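Local atomic coordinates of invasion-associated protein B (Bartonella henselae, PDB entry 3DTD), a protein that is of unknown molecular function but is probably associated with the invasion of host cells by this bacterium. Residues E51-D54 against Q55-V59; R104-P108 against A109-V113. All coordinates share one frame; numbering follows the deposited sequence.

Contact 1. Residues E51-D54 against Q55-V59; sequences EVND and QNRVV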
loop_
_atom_site.group_PDB
_atom_site.type_symbol
_atom_site.label_atom_id
_atom_site.label_comp_id
_atom_site.label_asym_id
_atom_site.label_seq_id
_atom_site.Cartn_x
_atom_site.Cartn_y
_atom_site.Cartn_z
ATOM N N GLU C 51 -24.736 20.648 1.463
ATOM C CA GLU C 51 -23.843 21.787 1.598
ATOM C C GLU C 51 -22.502 21.349 2.182
ATOM O O GLU C 51 -22.445 20.530 3.100
ATOM C CB GLU C 51 -24.468 22.894 2.453
ATOM C CG GLU C 51 -25.892 23.314 2.062
ATOM C CD GLU C 51 -25.986 24.101 0.749
ATOM O OE1 GLU C 51 -24.947 24.515 0.185
ATOM O OE2 GLU C 51 -27.123 24.313 0.281
ATOM N N VAL C 52 -21.424 21.900 1.634
ATOM C CA VAL C 52 -20.067 21.541 2.037
ATOM C C VAL C 52 -19.302 22.754 2.570
ATOM O O VAL C 52 -19.689 23.898 2.322
ATOM C CB VAL C 52 -19.261 20.854 0.880
ATOM C CG1 VAL C 52 -19.989 19.616 0.362
ATOM C CG2 VAL C 52 -18.971 21.826 -0.263
ATOM N N ASN C 53 -18.225 22.496 3.312
ATOM C CA ASN C 53 -17.312 23.551 3.740
ATOM C C ASN C 53 -16.166 23.756 2.745
ATOM O O ASN C 53 -16.193 23.192 1.648
ATOM C CB ASN C 53 -16.802 23.311 5.171
ATOM C CG ASN C 53 -16.079 21.973 5.345
ATOM O OD1 ASN C 53 -15.662 21.325 4.383
ATOM N ND2 ASN C 53 -15.922 21.566 6.593
ATOM N N ASP C 54 -15.168 24.555 3.130
ATOM C CA ASP C 54 -14.004 24.821 2.271
ATOM C C ASP C 54 -13.071 23.612 2.089
ATOM O O ASP C 54 -12.268 23.575 1.152
ATOM C CB ASP C 54 -13.226 26.064 2.742
ATOM C CG ASP C 54 -13.032 26.115 4.253
ATOM O OD1 ASP C 54 -12.940 25.050 4.905
ATOM O OD2 ASP C 54 -12.959 27.240 4.788
ATOM N N GLN C 55 -13.196 22.628 2.982
ATOM C CA GLN C 55 -12.484 21.350 2.864
ATOM C C GLN C 55 -13.320 20.306 2.117
ATOM O O GLN C 55 -12.979 19.120 2.100
ATOM C CB GLN C 55 -12.082 20.824 4.247
ATOM C CG GLN C 55 -10.905 21.564 4.880
ATOM C CD GLN C 55 -9.594 21.346 4.132
ATOM O OE1 GLN C 55 -8.990 22.292 3.624
ATOM N NE2 GLN C 55 -9.154 20.093 4.058
ATOM N N ASN C 56 -14.414 20.775 1.516
ATOM C CA ASN C 56 -15.349 19.982 0.703
ATOM C C ASN C 56 -15.993 18.760 1.377
ATOM O O ASN C 56 -16.345 17.786 0.707
ATOM C CB ASN C 56 -14.737 19.614 -0.658
ATOM C CG ASN C 56 -15.756 19.653 -1.784
ATOM O OD1 ASN C 56 -16.127 20.725 -2.264
ATOM N ND2 ASN C 56 -16.215 18.482 -2.208
ATOM N N ARG C 57 -16.161 18.819 2.695
ATOM C CA ARG C 57 -16.906 17.778 3.396
ATOM C C ARG C 57 -18.313 18.261 3.774
ATOM O O ARG C 57 -18.517 19.440 4.073
ATOM C CB ARG C 57 -16.131 17.227 4.604
ATOM C CG ARG C 57 -15.963 18.179 5.767
ATOM C CD ARG C 57 -15.805 17.418 7.069
ATOM N NE ARG C 57 -16.093 18.272 8.217
ATOM C CZ ARG C 57 -17.245 18.303 8.885
ATOM N NH1 ARG C 57 -18.257 17.511 8.549
ATOM N NH2 ARG C 57 -17.379 19.134 9.906
ATOM N N VAL C 58 -19.269 17.336 3.735
ATOM C CA VAL C 58 -20.684 17.634 3.954
ATOM C C VAL C 58 -20.965 18.016 5.408
ATOM O O VAL C 58 -20.654 17.263 6.329
ATOM C CB VAL C 58 -21.583 16.441 3.524
ATOM C CG1 VAL C 58 -23.067 16.783 3.664
ATOM C CG2 VAL C 58 -21.275 16.028 2.091
ATOM N N VAL C 59 -21.552 19.195 5.591
ATOM C CA VAL C 59 -21.880 19.723 6.915
ATOM C C VAL C 59 -23.393 19.641 7.161
ATOM O O VAL C 59 -23.842 19.259 8.246
ATOM C CB VAL C 59 -21.370 21.183 7.071
ATOM C CG1 VAL C 59 -21.654 21.736 8.458
ATOM C CG2 VAL C 59 -19.881 21.262 6.778
HETATM O O HOH W 1 -15.880 23.580 -1.303
#
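In Asn53 and Arg57 alike CG stands between the backbone N and the carbonyl carbon (chi1 58° and 69°), which brings the amide of the first against CG of the second. Asn53 ND2 lies 3.5 Å from Arg57 CG, and the amide and guanidinium planes stand 90° apart. That torsion of Asn53, with a small chi2, turns OD1 into the bend. There OD1 takes a fairly straight hydrogen bond from Arg57 N (3.1 Å), with the donor tilted from the amide plane, and a weak, strongly bent one from Gln55 N; the first does most to hold the amide's rotation. The backbone of Asn53 is gripped too: its N gives a hydrogen bond to Arg57 O (3.2 Å), and its O receives Asn56 N (3.0 Å) from above the carbonyl plane. A water donates to both Asn53 O and Asn56 OD1, bridging the turn. Further along the strands, Val59 N meets Glu51 O at 3.0 Å, and Val52 CG1 rests 4.2 Å from Val58 CG2. At the tip, Asp54 OD2 bonds Ser24 of the second subunit. A type I turn, its fourth residue Asn56 in the left-handed region and bulged with Arg57 opposite Asn53, is the hallmark of a 3:5 beta hairpin with a G1 bulge, here with Asn53 adding a weakly closed Asx turn.

Contact 2. Residues R104-P108 against A109-V113; sequences RTCVP and AGCIV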
loop_
_atom_site.group_PDB
_atom_site.type_symbol
_atom_site.label_atom_id
_atom_site.label_comp_id
_atom_site.label_asym_id
_atom_site.label_seq_id
_atom_site.Cartn_x
_atom_site.Cartn_y
_atom_site.Cartn_z
ATOM N N ARG C 104 -34.202 13.787 15.733
ATOM C CA ARG C 104 -34.828 12.515 16.075
ATOM C C ARG C 104 -33.775 11.496 16.519
ATOM O O ARG C 104 -33.966 10.759 17.500
ATOM C CB ARG C 104 -35.617 11.971 14.877
ATOM C CG ARG C 104 -36.281 10.627 15.125
ATOM C CD ARG C 104 -37.444 10.365 14.188
ATOM N NE ARG C 104 -38.216 9.202 14.628
ATOM C CZ ARG C 104 -37.999 7.954 14.220
ATOM N NH1 ARG C 104 -37.032 7.688 13.346
ATOM N NH2 ARG C 104 -38.753 6.966 14.689
ATOM N N THR C 105 -32.671 11.466 15.777
ATOM C CA THR C 105 -31.578 10.531 16.007
ATOM C C THR C 105 -30.324 11.011 15.288
ATOM O O THR C 105 -30.380 11.947 14.489
ATOM C CB THR C 105 -31.934 9.095 15.533
ATOM O OG1 THR C 105 -30.907 8.189 15.939
ATOM C CG2 THR C 105 -32.120 9.017 14.014
ATOM N N CYS C 106 -29.192 10.384 15.586
ATOM C CA CYS C 106 -27.973 10.634 14.832
ATOM C C CYS C 106 -27.383 9.327 14.341
ATOM O O CYS C 106 -27.483 8.297 15.006
ATOM C CB CYS C 106 -26.949 11.428 15.645
ATOM S SG CYS C 106 -27.589 12.950 16.451
ATOM N N VAL C 107 -26.799 9.388 13.151
ATOM C CA VAL C 107 -26.209 8.246 12.462
ATOM C C VAL C 107 -24.771 8.673 12.102
ATOM O O VAL C 107 -24.418 9.829 12.346
ATOM C CB VAL C 107 -27.057 7.856 11.206
ATOM C CG1 VAL C 107 -28.355 7.167 11.621
ATOM C CG2 VAL C 107 -27.343 9.065 10.314
ATOM N N PRO C 108 -23.923 7.757 11.569
ATOM C CA PRO C 108 -22.581 8.188 11.123
ATOM C C PRO C 108 -22.520 9.416 10.195
ATOM O O PRO C 108 -21.549 10.174 10.261
ATOM C CB PRO C 108 -22.041 6.948 10.409
ATOM C CG PRO C 108 -22.690 5.821 11.128
ATOM C CD PRO C 108 -24.084 6.296 11.407
ATOM N N ALA C 109 -23.545 9.612 9.364
ATOM C CA ALA C 109 -23.629 10.768 8.458
ATOM C C ALA C 109 -23.938 12.098 9.158
ATOM O O ALA C 109 -23.710 13.172 8.593
ATOM C CB ALA C 109 -24.653 10.501 7.352
ATOM N N GLY C 110 -24.457 12.023 10.380
ATOM C CA GLY C 110 -24.777 13.211 11.174
ATOM C C GLY C 110 -26.110 13.059 11.883
ATOM O O GLY C 110 -26.661 11.957 11.956
ATOM N N CYS C 111 -26.635 14.171 12.394
ATOM C CA CYS C 111 -27.885 14.161 13.151
ATOM C C CYS C 111 -29.110 14.481 12.295
ATOM O O CYS C 111 -29.128 15.467 11.561
ATOM C CB CYS C 111 -27.780 15.096 14.354
ATOM S SG CYS C 111 -26.590 14.496 15.560
ATOM N N ILE C 112 -30.130 13.638 12.408
ATOM C CA ILE C 112 -31.290 13.683 11.525
ATOM C C ILE C 112 -32.445 14.479 12.136
ATOM O O ILE C 112 -32.901 14.187 13.245
ATOM C CB ILE C 112 -31.758 12.250 11.125
ATOM C CG1 ILE C 112 -30.580 11.395 10.620
ATOM C CG2 ILE C 112 -32.895 12.299 10.104
ATOM C CD1 ILE C 112 -29.843 11.930 9.381
ATOM N N VAL C 113 -32.893 15.490 11.392
ATOM C CA VAL C 113 -33.995 16.364 11.780
ATOM C C VAL C 113 -35.156 16.170 10.794
ATOM O O VAL C 113 -35.053 16.572 9.635
ATOM C CB VAL C 113 -33.557 17.856 11.774
ATOM C CG1 VAL C 113 -34.686 18.757 12.246
ATOM C CG2 VAL C 113 -32.322 18.075 12.631
#
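Gly110 O takes one strong hydrogen bond, from Val107 N, nearly straight at 2.8 Å, with a weak C-H contact from Cys106 CA (3.4 Å) beside it. Val107 CG2 also presses on this oxygen. The return bond, Gly110 N to Val107 O (2.9 Å), reaches its acceptor from above the carbonyl plane, in the type I turn through Pro108 and Ala109. Together the two bonds close a two-residue hairpin loop, a compact illustration of how a tight turn sets the pairing of the strands behind it. Glycine suits position 110, because its backbone angles would drive a side chain against the carbonyl oxygen of Ala109. One step further on, Cys106 and Cys111 form a non-hydrogen-bonded pair joined by a disulfide, SG to SG 2.0 Å. In both residues SG lies anti to the carbonyl carbon, and the bridge spans the strands with a right-handed twist (chi3 99°). On the other face Val107 CG2 meets Ile112 CD1 at 3.9 Å, the two side chains crossing at a slant. Beyond the disulfide, Ile112 N binds Thr105 O (2.7 Å) and Arg104 N binds Ile112 O (2.8 Å), both close to linear. Strand 110-117 lies between its partner and strand 72-78, where Cys111 and Val113 make backbone bonds to Val78 and Leu76. Strand 105-107 is outermost within the chain, and a third subunit lies against it, receiving the Thr105 hydroxyl at Ile82 O and setting its own Cys106 against Cys106.

Both contacts are closed by neighbours in sequence, and one principle serves them: a short reversal joins two antiparallel strands of the same seven-stranded sheet. Following the chain from the N terminus, contact 1 turns strand 42-52 into strand 58-66. Strand 72-78 comes next in the sheet; the chain then passes through strands 88-92 and 98-101 of the second sheet before contact 2 turns strand 105-107 into strand 110-117. The loops lie in series and neither nest nor cross. The centres of contacts 1 and 2 are about 17 Å apart; their nearest atoms, about 6 Å apart, do not touch. Contact 1 joins central strands, contact 2 the edge, and strand 72-78 alone separates the two hairpins.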